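Local coordinates for Ras-associated and pleckstrin homology domains-containing protein 1 (Homo sapiens, PDB 4GN1) that mediates localized membrane signals, is implicated in regulating lamellipodial dynamics and targets EVL and VASP to the leading edge, here as its RA and PH domains, at residues Glu63-Leu68 / Tyr245-Glu250; Gln99-Gly104 / Asp224-His229; Trp139-Gly144 / Asn193-Pro198. All coordinates share one frame; numbering follows the deposited sequence.

How the contacts relate
Contact 1 packs helix 242-251 on a loop of the RA domain, contact 2 holds loop 99-104 to a PH helix, and contact 3 is internal to the PH domain. The helix of contact 2 is 225-240, the C-terminal helix of the PH domain, and it is met at its start. Helices 225-240 and 242-251 follow each other in the chain, yet the centres of contacts 1 and 2 are about 22 Å apart and their nearest atoms about 8 Å. The centre of contact 3 is about 23 Å from that of contact 2. Contacts 1 and 3 are on opposite sides of the chain's centre, about 32 Å apart between centres. No two of them touch.

Contact 1: residues Glu63-Leu68 / Tyr245-Glu250; sequences EDHENL and YMNYQE
Asn247, on helix 242-251, packs against the type I beta turn Glu63-Glu66 of the Ras-associating domain. The backbones come nearest at Asp64 and Asn247, whose CA atoms are 6.2 Å apart. Asn247 reaches toward the turn and meets Glu63, Asp64 and His65. Its CG lies 4.3 Å from Asp64 CB and 4.0 Å from His65 CD2. The amide end is at the edge of the imidazole, with the two planes 36° apart. Its orientation is doubtful, and no polar bond can be assigned from it. His65 chi1 (70°) places the ring beside the helix, and with chi2 at 107° its CD2 edge faces Asn247. The acids next to it have other partners. Asp64 forms salt bridges with Arg29 and Lys91, and Glu63 one with Arg236 of helix 225-240. The turn is closed by Glu66 N to Glu63 O, 3.0 Å. It is braced by Glu63 N, which donates to Glu66 OE2 at 2.8 Å, on the lone pair away from the other oxygen. This is interdomain packing, in which helix 242-251, the next after helix 225-240, rests on a beta-turn loop of the ubiquitin-like RA fold.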
loop_
_atom_site.group_PDB
_atom_site.type_symbol
_atom_site.label_atom_id
_atom_site.label_comp_id
_atom_site.label_asym_id
_atom_site.label_seq_id
_atom_site.Cartn_x
_atom_site.Cartn_y
_atom_site.Cartn_z
ATOM N N GLU A 63 -4.819 -3.183 4.971
ATOM C CA GLU A 63 -4.175 -3.484 6.241
ATOM C C GLU A 63 -5.180 -4.233 7.127
ATOM O O GLU A 63 -6.405 -3.991 7.085
ATOM C CB GLU A 63 -3.636 -2.228 6.944
ATOM C CG GLU A 63 -2.881 -1.243 6.039
ATOM C CD GLU A 63 -1.642 -1.826 5.352
ATOM O OE1 GLU A 63 -1.294 -1.283 4.266
ATOM O OE2 GLU A 63 -0.990 -2.775 5.884
ATOM N N ASP A 64 -4.643 -5.142 7.928
ATOM C CA ASP A 64 -5.451 -6.112 8.666
ATOM C C ASP A 64 -6.333 -5.535 9.754
ATOM O O ASP A 64 -7.317 -6.156 10.178
ATOM C CB ASP A 64 -4.537 -7.192 9.219
ATOM C CG ASP A 64 -4.027 -8.094 8.128
ATOM O OD1 ASP A 64 -4.666 -8.104 7.043
ATOM O OD2 ASP A 64 -2.992 -8.770 8.350
ATOM N N HIS A 65 -5.995 -4.330 10.173
ATOM C CA HIS A 65 -6.748 -3.622 11.178
ATOM C C HIS A 65 -7.940 -2.895 10.652
ATOM O O HIS A 65 -8.654 -2.265 11.424
ATOM C CB HIS A 65 -5.837 -2.625 11.881
ATOM C CG HIS A 65 -5.417 -1.437 11.026
ATOM N ND1 HIS A 65 -5.913 -0.175 11.218
ATOM C CD2 HIS A 65 -4.479 -1.328 10.026
ATOM C CE1 HIS A 65 -5.330 0.674 10.372
ATOM N NE2 HIS A 65 -4.463 -0.029 9.623
ATOM N N GLU A 66 -8.153 -2.938 9.343
ATOM C CA GLU A 66 -9.154 -2.079 8.724
ATOM C C GLU A 66 -10.512 -2.741 8.801
ATOM O O GLU A 66 -10.625 -3.975 8.632
ATOM C CB GLU A 66 -8.810 -1.785 7.254
ATOM C CG GLU A 66 -7.584 -0.913 7.079
ATOM C CD GLU A 66 -7.432 -0.402 5.664
ATOM O OE1 GLU A 66 -8.198 0.543 5.278
ATOM O OE2 GLU A 66 -6.532 -0.918 4.960
ATOM N N ASN A 67 -11.526 -1.916 9.052
ATOM C CA ASN A 67 -12.894 -2.366 9.018
ATOM C C ASN A 67 -13.249 -2.615 7.540
ATOM O O ASN A 67 -13.203 -1.706 6.702
ATOM C CB ASN A 67 -13.784 -1.317 9.690
ATOM C CG ASN A 67 -15.216 -1.788 9.897
ATOM O OD1 ASN A 67 -15.994 -1.902 8.946
ATOM N ND2 ASN A 67 -15.577 -2.041 11.130
ATOM N N LEU A 68 -13.539 -3.869 7.202
ATOM C CA LEU A 68 -13.866 -4.211 5.822
ATOM C C LEU A 68 -15.130 -3.511 5.309
ATOM O O LEU A 68 -15.120 -2.861 4.241
ATOM C CB LEU A 68 -13.982 -5.731 5.635
ATOM C CG LEU A 68 -14.239 -6.186 4.181
ATOM C CD1 LEU A 68 -13.195 -5.583 3.217
ATOM C CD2 LEU A 68 -14.307 -7.708 4.069
ATOM N N TYR A 245 2.956 -2.360 12.830
ATOM C CA TYR A 245 3.682 -3.270 13.721
ATOM C C TYR A 245 2.775 -4.145 14.545
ATOM O O TYR A 245 3.014 -5.341 14.673
ATOM C CB TYR A 245 4.635 -2.510 14.654
ATOM C CG TYR A 245 5.599 -3.392 15.462
ATOM C CD1 TYR A 245 6.343 -4.415 14.851
ATOM C CD2 TYR A 245 5.793 -3.175 16.834
ATOM C CE1 TYR A 245 7.231 -5.204 15.582
ATOM C CE2 TYR A 245 6.691 -3.948 17.568
ATOM C CZ TYR A 245 7.406 -4.959 16.940
ATOM O OH TYR A 245 8.285 -5.738 17.676
ATOM N N MET A 246 1.734 -3.549 15.106
ATOM C CA MET A 246 0.735 -4.319 15.824
ATOM C C MET A 246 0.036 -5.340 14.924
ATOM O O MET A 246 -0.290 -6.449 15.385
ATOM C CB MET A 246 -0.279 -3.391 16.473
ATOM C CG MET A 246 0.361 -2.380 17.423
ATOM S SD MET A 246 -0.880 -1.302 18.160
ATOM C CE MET A 246 -1.949 -2.506 18.976
ATOM N N ASN A 247 -0.182 -4.993 13.655
ATOM C CA ASN A 247 -0.791 -5.951 12.732
ATOM C C ASN A 247 0.100 -7.154 12.549
ATOM O O ASN A 247 -0.363 -8.299 12.604
ATOM C CB ASN A 247 -1.100 -5.325 11.378
ATOM C CG ASN A 247 -2.201 -4.294 11.458
ATOM O OD1 ASN A 247 -2.857 -4.140 12.488
ATOM N ND2 ASN A 247 -2.410 -3.580 10.371
ATOM N N TYR A 248 1.387 -6.877 12.350
ATOM C CA TYR A 248 2.387 -7.920 12.128
ATOM C C TYR A 248 2.491 -8.847 13.350
ATOM O O TYR A 248 2.364 -10.062 13.219
ATOM C CB TYR A 248 3.730 -7.281 11.739
ATOM C CG TYR A 248 4.892 -8.251 11.647
ATOM C CD1 TYR A 248 4.973 -9.178 10.618
ATOM C CD2 TYR A 248 5.917 -8.230 12.600
ATOM C CE1 TYR A 248 6.026 -10.069 10.539
ATOM C CE2 TYR A 248 6.984 -9.120 12.532
ATOM C CZ TYR A 248 7.023 -10.036 11.503
ATOM O OH TYR A 248 8.057 -10.915 11.429
ATOM N N GLN A 249 2.673 -8.257 14.534
ATOM C CA GLN A 249 2.747 -9.006 15.792
ATOM C C GLN A 249 1.534 -9.925 15.940
ATOM O O GLN A 249 1.679 -11.090 16.301
ATOM C CB GLN A 249 2.822 -8.061 17.001
ATOM C CG GLN A 249 4.060 -7.184 17.113
ATOM C CD GLN A 249 5.172 -7.786 17.964
ATOM O OE1 GLN A 249 6.335 -7.798 17.555
ATOM N NE2 GLN A 249 4.828 -8.276 19.156
ATOM N N GLU A 250 0.344 -9.395 15.653
ATOM C CA GLU A 250 -0.898 -10.153 15.737
ATOM C C GLU A 250 -0.999 -11.236 14.663
ATOM O O GLU A 250 -1.518 -12.313 14.916
ATOM C CB GLU A 250 -2.087 -9.204 15.643
ATOM C CG GLU A 250 -3.438 -9.829 15.978
ATOM C CD GLU A 250 -4.563 -8.803 16.049
ATOM O OE1 GLU A 250 -5.728 -9.170 15.800
ATOM O OE2 GLU A 250 -4.293 -7.621 16.362
#

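Contact 2: residues Gln99-Gly104 / Asp224-His229; sequences QNYLLG and DVRTLH
Asn100 and Arg226 meet across a loop and a helix end whose backbones stay apart: their CA atoms are 9.6 Å from each other, and those of Tyr101 and His229 are 8.4 Å apart. Long side chains bridge the gap. Arg226 NH2 donates to Asn100 O; the modelled 2.5 Å is doubtfully short. The bond is nearly straight (176°), with the oxygen in the guanidinium plane and the donor on a carbonyl lone pair. Arg226 NH1 adds only a weak bond to the same oxygen. The bend at chi2 (68°) carries the guanidinium off the helix to the loop. There Arg226 NH2 also touches Asn100 CB at 3.4 Å. The Asn100 amide stands nearly perpendicular to the guanidinium, and its OD1 accepts from Ala109 N. Arg226 NH1 lies over one face of the Tyr101 ring, a long cation-pi approach that is weak at most. Tyr101 packs beside His229, and Tyr101 CE2 is 4.1 Å from His229 CB. Asp224 is the N-cap of the helix: its OD1 accepts from Thr227 N at 3.0 Å and also from Thr227 OG1. Asp224 OD2 has a salt bridge to Lys106. The contact thus pairs the capped N-terminus of the PH-domain C-terminal helix with the loop between helix 93-96 and helix 113-124.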
loop_
_atom_site.group_PDB
_atom_site.type_symbol
_atom_site.label_atom_id
_atom_site.label_comp_id
_atom_site.label_asym_id
_atom_site.label_seq_id
_atom_site.Cartn_x
_atom_site.Cartn_y
_atom_site.Cartn_z
ATOM N N GLN A 99 15.902 -4.248 7.747
ATOM C CA GLN A 99 17.199 -3.699 7.346
ATOM C C GLN A 99 17.167 -3.254 5.865
ATOM O O GLN A 99 17.961 -2.421 5.412
ATOM C CB GLN A 99 18.309 -4.721 7.621
ATOM C CG GLN A 99 18.417 -5.848 6.612
ATOM C CD GLN A 99 17.340 -6.901 6.758
ATOM O OE1 GLN A 99 16.382 -6.738 7.520
ATOM N NE2 GLN A 99 17.496 -7.999 6.030
ATOM N N ASN A 100 16.202 -3.787 5.122
ATOM C CA ASN A 100 16.063 -3.419 3.721
ATOM C C ASN A 100 15.150 -2.243 3.430
ATOM O O ASN A 100 15.068 -1.800 2.290
ATOM C CB ASN A 100 15.688 -4.630 2.903
ATOM C CG ASN A 100 16.821 -5.608 2.824
ATOM O OD1 ASN A 100 17.978 -5.211 2.693
ATOM N ND2 ASN A 100 16.510 -6.889 2.929
ATOM N N TYR A 101 14.511 -1.707 4.460
ATOM C CA TYR A 101 13.602 -0.588 4.255
ATOM C C TYR A 101 13.901 0.564 5.173
ATOM O O TYR A 101 13.808 1.724 4.738
ATOM C CB TYR A 101 12.145 -1.025 4.425
ATOM C CG TYR A 101 11.781 -2.151 3.489
ATOM C CD1 TYR A 101 12.118 -3.473 3.805
ATOM C CD2 TYR A 101 11.113 -1.898 2.287
ATOM C CE1 TYR A 101 11.796 -4.509 2.950
ATOM C CE2 TYR A 101 10.793 -2.928 1.423
ATOM C CZ TYR A 101 11.129 -4.232 1.767
ATOM O OH TYR A 101 10.823 -5.275 0.927
ATOM N N LEU A 102 14.264 0.243 6.425
ATOM C CA LEU A 102 14.431 1.240 7.503
ATOM C C LEU A 102 15.855 1.800 7.603
ATOM O O LEU A 102 16.111 2.773 8.325
ATOM C CB LEU A 102 13.985 0.660 8.838
ATOM C CG LEU A 102 12.623 -0.041 8.864
ATOM C CD1 LEU A 102 12.386 -0.669 10.230
ATOM C CD2 LEU A 102 11.477 0.894 8.491
ATOM N N LEU A 103 16.785 1.147 6.911
ATOM C CA LEU A 103 18.047 1.758 6.525
ATOM C C LEU A 103 17.970 1.580 5.035
ATOM O O LEU A 103 17.512 0.519 4.539
ATOM C CB LEU A 103 19.250 0.993 7.051
ATOM C CG LEU A 103 19.000 0.053 8.218
ATOM C CD1 LEU A 103 19.942 -1.132 8.129
ATOM C CD2 LEU A 103 19.106 0.784 9.548
ATOM N N GLY A 104 18.392 2.609 4.313
ATOM C CA GLY A 104 18.269 2.602 2.869
ATOM C C GLY A 104 19.171 3.673 2.340
ATOM O O GLY A 104 18.876 4.852 2.520
ATOM N N ASP A 224 12.527 0.905 -10.875
ATOM C CA ASP A 224 12.696 -0.537 -10.692
ATOM C C ASP A 224 11.868 -1.028 -9.496
ATOM O O ASP A 224 11.205 -0.229 -8.829
ATOM C CB ASP A 224 14.189 -0.892 -10.562
ATOM C CG ASP A 224 14.869 -0.166 -9.418
ATOM O OD1 ASP A 224 14.280 -0.071 -8.328
ATOM O OD2 ASP A 224 16.005 0.307 -9.594
ATOM N N VAL A 225 11.894 -2.327 -9.217
ATOM C CA VAL A 225 10.918 -2.905 -8.275
ATOM C C VAL A 225 11.294 -2.601 -6.820
ATOM O O VAL A 225 10.428 -2.564 -5.922
ATOM C CB VAL A 225 10.679 -4.415 -8.547
ATOM C CG1 VAL A 225 11.776 -5.277 -7.943
ATOM C CG2 VAL A 225 9.309 -4.849 -8.059
ATOM N N ARG A 226 12.586 -2.355 -6.616
ATOM C CA ARG A 226 13.142 -1.960 -5.337
ATOM C C ARG A 226 12.629 -0.582 -4.908
ATOM O O ARG A 226 12.113 -0.415 -3.800
ATOM C CB ARG A 226 14.677 -1.966 -5.442
ATOM C CG ARG A 226 15.433 -1.963 -4.124
ATOM C CD ARG A 226 15.267 -3.270 -3.351
ATOM N NE ARG A 226 15.964 -3.199 -2.063
ATOM C CZ ARG A 226 15.432 -2.724 -0.936
ATOM N NH1 ARG A 226 14.178 -2.280 -0.906
ATOM N NH2 ARG A 226 16.167 -2.694 0.171
ATOM N N THR A 227 12.774 0.403 -5.789
ATOM C CA THR A 227 12.300 1.771 -5.516
ATOM C C THR A 227 10.796 1.743 -5.233
ATOM O O THR A 227 10.326 2.380 -4.295
ATOM C CB THR A 227 12.584 2.738 -6.695
ATOM O OG1 THR A 227 13.921 2.546 -7.165
ATOM C CG2 THR A 227 12.412 4.198 -6.269
ATOM N N LEU A 228 10.059 0.993 -6.043
ATOM C CA LEU A 228 8.646 0.782 -5.804
ATOM C C LEU A 228 8.380 0.268 -4.384
ATOM O O LEU A 228 7.535 0.822 -3.677
ATOM C CB LEU A 228 8.034 -0.143 -6.862
ATOM C CG LEU A 228 6.557 -0.517 -6.731
ATOM C CD1 LEU A 228 5.648 0.712 -6.785
ATOM C CD2 LEU A 228 6.152 -1.544 -7.788
ATOM N N HIS A 229 9.135 -0.745 -3.951
ATOM C CA HIS A 229 8.931 -1.336 -2.627
ATOM C C HIS A 229 9.277 -0.413 -1.497
ATOM O O HIS A 229 8.518 -0.301 -0.511
ATOM C CB HIS A 229 9.631 -2.686 -2.498
ATOM C CG HIS A 229 8.970 -3.792 -3.307
ATOM N ND1 HIS A 229 9.622 -4.914 -3.684
ATOM C CD2 HIS A 229 7.684 -3.890 -3.841
ATOM C CE1 HIS A 229 8.796 -5.692 -4.404
ATOM N NE2 HIS A 229 7.609 -5.064 -4.496
#

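Contact 3: residues Trp139-Gly144 / Asn193-Pro198; sequences WLKDDG and NKYKAP
Pro198 packs over a face of the Trp139 indole in the PH domain, where strand 135-141 passes the loop that follows helix 191-194. Pro198 CG sits over the five-membered ring of the indole, a CH-pi contact. The model places it too close for its exact distance to carry weight. Pro198 CB extends the overlap toward the fused bond, 3.6 Å from Trp139 CE2. The two side chains run past one another, pointing opposite ways.

Two residues further along the chain, Lys141 meets Tyr195. Its aliphatic carbons do the touching: Lys141 CE is 3.8 Å from Tyr195 CD1, and Lys141 CD is 4.0 Å from Tyr195 CB. The side chains cross at a slant. Lys141 starts extended, then bends at chi3 (97°) and again at chi4. The bends curl the ammonium back to its own chain, where NZ donates to Asp142 O. It also bonds to Lys145 O.

Around this first shell are further aromatic and charged groups. Trp148, on the neighbouring strand 148-156, touches Trp139, Lys141 and Pro198, and its NE1 donates to Tyr195 O. Tyr219 makes a cation-pi contact with Lys141 and meets the Tyr195 ring. Lys150 makes another cation-pi contact, with Trp139. Tyr195 is also edge-to-face with Tyr191, a tyrosine that ABL1 phosphorylates but that is unmodified here.

The backbone sets the spacing: the CA atoms of Trp139 and Pro198, and of Lys141 and Ala197, are each 7.9 Å apart. Tyr195 is where the chain leaves helix 191-194. On the next residue, Lys196 NZ turns back and donates to Asn193 O at 2.8 Å, in the carbonyl plane and on a lone pair.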
loop_
_atom_site.group_PDB
_atom_site.type_symbol
_atom_site.label_atom_id
_atom_site.label_comp_id
_atom_site.label_asym_id
_atom_site.label_seq_id
_atom_site.Cartn_x
_atom_site.Cartn_y
_atom_site.Cartn_z
ATOM N N TRP A 139 8.934 9.386 -11.639
ATOM C CA TRP A 139 8.059 9.942 -12.679
ATOM C C TRP A 139 6.675 10.290 -12.152
ATOM O O TRP A 139 6.052 9.491 -11.431
ATOM C CB TRP A 139 7.890 8.973 -13.848
ATOM C CG TRP A 139 9.140 8.418 -14.480
ATOM C CD1 TRP A 139 9.856 7.276 -14.103
ATOM C CD2 TRP A 139 9.819 8.916 -15.686
ATOM N NE1 TRP A 139 10.917 7.058 -14.955
ATOM C CE2 TRP A 139 10.953 7.999 -15.928
ATOM C CE3 TRP A 139 9.616 9.991 -16.557
ATOM C CZ2 TRP A 139 11.834 8.180 -16.990
ATOM C CZ3 TRP A 139 10.511 10.163 -17.634
ATOM C CH2 TRP A 139 11.594 9.278 -17.845
ATOM N N LEU A 140 6.183 11.469 -12.539
ATOM C CA LEU A 140 4.844 11.921 -12.195
ATOM C C LEU A 140 4.021 12.128 -13.455
ATOM O O LEU A 140 4.312 13.021 -14.238
ATOM C CB LEU A 140 4.899 13.247 -11.428
ATOM C CG LEU A 140 3.567 13.942 -11.104
ATOM C CD1 LEU A 140 2.741 13.108 -10.134
ATOM C CD2 LEU A 140 3.782 15.343 -10.538
ATOM N N LYS A 141 2.985 11.321 -13.637
ATOM C CA LYS A 141 2.019 11.558 -14.705
ATOM C C LYS A 141 1.397 12.990 -14.678
ATOM O O LYS A 141 1.032 13.514 -13.621
ATOM C CB LYS A 141 0.922 10.480 -14.694
ATOM C CG LYS A 141 0.085 10.448 -15.965
ATOM C CD LYS A 141 -0.977 9.349 -15.999
ATOM C CE LYS A 141 -2.362 9.850 -15.570
ATOM N NZ LYS A 141 -2.900 10.929 -16.456
ATOM N N ASP A 142 1.297 13.607 -15.854
ATOM C CA ASP A 142 0.605 14.887 -16.017
ATOM C C ASP A 142 -0.877 14.732 -15.722
ATOM O O ASP A 142 -1.442 13.669 -16.001
ATOM C CB ASP A 142 0.785 15.390 -17.449
ATOM C CG ASP A 142 2.194 15.854 -17.718
ATOM O OD1 ASP A 142 2.698 16.663 -16.904
ATOM O OD2 ASP A 142 2.797 15.416 -18.727
ATOM N N ASP A 143 -1.509 15.761 -15.155
ATOM C CA ASP A 143 -2.963 15.701 -14.916
ATOM C C ASP A 143 -3.748 15.422 -16.218
ATOM O O ASP A 143 -3.573 16.103 -17.231
ATOM C CB ASP A 143 -3.484 16.977 -14.235
ATOM C CG ASP A 143 -3.054 17.092 -12.775
ATOM O OD1 ASP A 143 -2.555 16.096 -12.202
ATOM O OD2 ASP A 143 -3.232 18.196 -12.193
ATOM N N GLY A 144 -4.592 14.393 -16.180
ATOM C CA GLY A 144 -5.380 13.975 -17.345
ATOM C C GLY A 144 -4.667 13.671 -18.663
ATOM O O GLY A 144 -5.329 13.508 -19.687
ATOM N N ASN A 193 1.063 0.194 -20.528
ATOM C CA ASN A 193 0.089 0.309 -21.596
ATOM C C ASN A 193 -1.028 1.351 -21.362
ATOM O O ASN A 193 -1.232 2.237 -22.194
ATOM C CB ASN A 193 -0.516 -1.061 -21.864
ATOM C CG ASN A 193 0.489 -2.047 -22.414
ATOM O OD1 ASN A 193 1.241 -1.744 -23.336
ATOM N ND2 ASN A 193 0.489 -3.249 -21.865
ATOM N N LYS A 194 -1.736 1.241 -20.240
ATOM C CA LYS A 194 -2.903 2.082 -19.955
ATOM C C LYS A 194 -2.596 3.581 -19.811
ATOM O O LYS A 194 -3.408 4.409 -20.226
ATOM C CB LYS A 194 -3.707 1.547 -18.740
ATOM C CG LYS A 194 -4.846 2.457 -18.275
ATOM C CD LYS A 194 -5.917 1.733 -17.478
ATOM C CE LYS A 194 -7.248 2.479 -17.554
ATOM N NZ LYS A 194 -7.668 2.813 -18.953
ATOM N N TYR A 195 -1.441 3.932 -19.251
ATOM C CA TYR A 195 -1.073 5.340 -19.078
ATOM C C TYR A 195 0.247 5.727 -19.731
ATOM O O TYR A 195 0.764 6.829 -19.518
ATOM C CB TYR A 195 -1.080 5.730 -17.589
ATOM C CG TYR A 195 -2.472 5.782 -16.987
ATOM C CD1 TYR A 195 -3.400 6.742 -17.411
ATOM C CD2 TYR A 195 -2.872 4.863 -16.010
ATOM C CE1 TYR A 195 -4.681 6.790 -16.873
ATOM C CE2 TYR A 195 -4.158 4.898 -15.461
ATOM C CZ TYR A 195 -5.055 5.866 -15.892
ATOM O OH TYR A 195 -6.329 5.921 -15.370
ATOM N N LYS A 196 0.793 4.818 -20.527
ATOM C CA LYS A 196 2.087 5.011 -21.220
ATOM C C LYS A 196 3.222 5.348 -20.243
ATOM O O LYS A 196 4.105 6.148 -20.534
ATOM C CB LYS A 196 1.967 6.021 -22.381
ATOM C CG LYS A 196 0.902 5.661 -23.417
ATOM C CD LYS A 196 0.832 4.152 -23.649
ATOM C CE LYS A 196 0.075 3.758 -24.912
ATOM N NZ LYS A 196 -0.299 2.312 -24.866
ATOM N N ALA A 197 3.152 4.712 -19.075
ATOM C CA ALA A 197 4.172 4.781 -18.037
ATOM C C ALA A 197 5.534 4.348 -18.571
ATOM O O ALA A 197 5.621 3.421 -19.394
ATOM C CB ALA A 197 3.768 3.906 -16.867
ATOM N N PRO A 198 6.602 5.021 -18.119
ATOM C CA PRO A 198 7.975 4.650 -18.491
ATOM C C PRO A 198 8.410 3.273 -17.991
ATOM O O PRO A 198 9.297 2.677 -18.589
ATOM C CB PRO A 198 8.834 5.756 -17.862
ATOM C CG PRO A 198 7.960 6.371 -16.828
ATOM C CD PRO A 198 6.566 6.272 -17.353
#